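Local coordinates for ATP-binding protein (Mycobacterium tuberculosis, PDB 5UKV) that probably autophosphorylates on a histidine with ATP as a two-component sensor kinase, this chain being its dimerization and histidine phosphotransfer domain, at residues A[26-31]-A[59-64]. The protein carries 1 engineered substitution. Numbering follows the deposited sequence.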
loop_
_atom_site.group_PDB
_atom_site.type_symbol
_atom_site.label_atom_id
_atom_site.label_comp_id
_atom_site.label_asym_id
_atom_site.label_seq_id
_atom_site.Cartn_x
_atom_site.Cartn_y
_atom_site.Cartn_z
ATOM N N ARG A 26 -4.379 3.511 -2.307
ATOM C CA ARG A 26 -3.965 4.826 -2.657
ATOM C C ARG A 26 -4.647 5.936 -1.921
ATOM O O ARG A 26 -4.052 6.911 -1.640
ATOM C CB ARG A 26 -4.160 5.045 -4.126
ATOM C CG ARG A 26 -2.946 5.649 -4.711
ATOM C CD ARG A 26 -3.300 6.469 -5.897
ATOM N NE ARG A 26 -2.723 5.929 -7.085
ATOM C CZ ARG A 26 -2.610 6.649 -8.186
ATOM N NH1 ARG A 26 -2.083 6.142 -9.287
ATOM N NH2 ARG A 26 -3.051 7.889 -8.181
ATOM N N THR A 27 -5.916 5.766 -1.646
ATOM C CA THR A 27 -6.655 6.763 -1.006
ATOM C C THR A 27 -6.185 7.078 0.433
ATOM O O THR A 27 -5.845 8.190 0.693
ATOM C CB THR A 27 -8.124 6.391 -1.060
ATOM O OG1 THR A 27 -8.468 6.137 -2.431
ATOM C CG2 THR A 27 -8.978 7.460 -0.462
ATOM N N PRO A 28 -6.223 6.133 1.361
ATOM C CA PRO A 28 -5.572 6.464 2.641
ATOM C C PRO A 28 -4.068 6.945 2.552
ATOM O O PRO A 28 -3.634 7.841 3.302
ATOM C CB PRO A 28 -5.772 5.193 3.446
ATOM C CG PRO A 28 -5.897 4.104 2.456
ATOM C CD PRO A 28 -6.568 4.715 1.295
ATOM N N LEU A 29 -3.277 6.439 1.628
ATOM C CA LEU A 29 -1.940 6.936 1.474
ATOM C C LEU A 29 -1.789 8.406 1.162
ATOM O O LEU A 29 -0.788 9.059 1.559
ATOM C CB LEU A 29 -1.198 6.263 0.274
ATOM C CG LEU A 29 -0.028 5.443 0.501
ATOM C CD1 LEU A 29 0.551 4.762 -0.766
ATOM C CD2 LEU A 29 0.984 6.153 1.417
ATOM N N THR A 30 -2.614 8.878 0.226
ATOM C CA THR A 30 -2.627 10.319 -0.163
ATOM C C THR A 30 -2.999 11.203 1.009
ATOM O O THR A 30 -2.392 12.228 1.179
ATOM C CB THR A 30 -3.568 10.533 -1.400
ATOM O OG1 THR A 30 -2.970 9.875 -2.526
ATOM C CG2 THR A 30 -3.551 12.009 -1.787
ATOM N N THR A 31 -3.922 10.796 1.874
ATOM C CA THR A 31 -4.068 11.393 3.183
ATOM C C THR A 31 -2.810 11.505 4.117
ATOM O O THR A 31 -2.509 12.570 4.598
ATOM C CB THR A 31 -5.210 10.777 3.941
ATOM O OG1 THR A 31 -6.428 11.035 3.203
ATOM C CG2 THR A 31 -5.439 11.439 5.276
ATOM N N SER A 59 -3.641 2.378 10.026
ATOM C CA SER A 59 -4.319 1.192 10.516
ATOM C C SER A 59 -5.333 0.697 9.491
ATOM O O SER A 59 -5.394 -0.464 9.226
ATOM C CB SER A 59 -4.905 1.358 11.913
ATOM O OG SER A 59 -5.974 2.199 11.876
ATOM N N ARG A 60 -6.082 1.601 8.886
ATOM C CA ARG A 60 -6.967 1.224 7.813
ATOM C C ARG A 60 -6.167 0.501 6.690
ATOM O O ARG A 60 -6.641 -0.467 6.138
ATOM C CB ARG A 60 -7.714 2.460 7.186
ATOM C CG ARG A 60 -8.704 2.213 6.050
ATOM C CD ARG A 60 -9.151 3.507 5.300
ATOM N NE ARG A 60 -9.615 4.529 6.256
ATOM C CZ ARG A 60 -10.752 4.462 6.922
ATOM N NH1 ARG A 60 -11.571 3.463 6.721
ATOM N NH2 ARG A 60 -11.113 5.426 7.761
HETATM N N MSE A 61 -5.048 1.034 6.239
HETATM C CA MSE A 61 -4.312 0.337 5.230
HETATM C C MSE A 61 -3.751 -0.945 5.689
HETATM O O MSE A 61 -3.565 -1.895 4.928
HETATM C CB MSE A 61 -3.003 1.143 4.834
HETATM C CG MSE A 61 -3.330 2.226 3.917
HETATM SE SE MSE A 61 -1.655 3.291 3.491
HETATM C CE MSE A 61 -1.032 2.036 2.208
ATOM N N GLY A 62 -3.481 -1.022 6.992
ATOM C CA GLY A 62 -2.994 -2.244 7.507
ATOM C C GLY A 62 -3.944 -3.390 7.343
ATOM O O GLY A 62 -3.574 -4.542 7.028
ATOM N N LEU A 63 -5.187 -3.105 7.600
ATOM C CA LEU A 63 -6.201 -4.063 7.375
ATOM C C LEU A 63 -6.415 -4.395 5.953
ATOM O O LEU A 63 -6.667 -5.534 5.639
ATOM C CB LEU A 63 -7.485 -3.538 7.945
ATOM C CG LEU A 63 -7.484 -3.227 9.454
ATOM C CD1 LEU A 63 -8.824 -2.551 9.725
ATOM C CD2 LEU A 63 -7.341 -4.515 10.197
ATOM N N LEU A 64 -6.371 -3.421 5.050
ATOM C CA LEU A 64 -6.510 -3.709 3.627
ATOM C C LEU A 64 -5.356 -4.655 3.246
ATOM O O LEU A 64 -5.468 -5.575 2.397
ATOM C CB LEU A 64 -6.445 -2.391 2.787
ATOM C CG LEU A 64 -7.718 -1.527 2.992
ATOM C CD1 LEU A 64 -7.540 -0.043 2.613
ATOM C CD2 LEU A 64 -9.008 -2.152 2.375
#
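The antiparallel helical hairpin of a histidine kinase DHp domain, which pairs with a second copy to build a four-helix bundle, is packed here through P28 and L29 of helix 2-40 against M61 of helix 47-71. The two short helical segments run at 156° with their axes 9.5 Å apart, and P28 and M61 face each other. M61 is selenomethionine, introduced by labelling. Its CG, anti to the carbonyl carbon (chi1 -80°), meets the pyrrolidine ring of P28, with CG to CG at 3.5 Å. The ring carbon CB of P28 lies a little farther from the same M61 CG, at 3.9 Å. Beyond CG the chain of M61 stays extended to SE, then bends at chi3 (80°), and the terminal methyl CE settles 3.9 Å from CG of L29. The selenium itself lies 4.0 Å from the backbone N of L29. P28 has no N-H to bond to the turn before it, and helix 2-40 is kinked at that point. L25 and I32 of the same chain also touch M61, while across the dimer interface L29 packs on G62 of the second subunit and M61 on L29 of the second subunit, extending the apolar layer. At the margins, CD1 of L64 lies 4.5 Å from CG of P28, a long contact. R60, whose NE makes a salt bridge with E57, touches the proline ring through its CD, 4.2 Å from CB of P28.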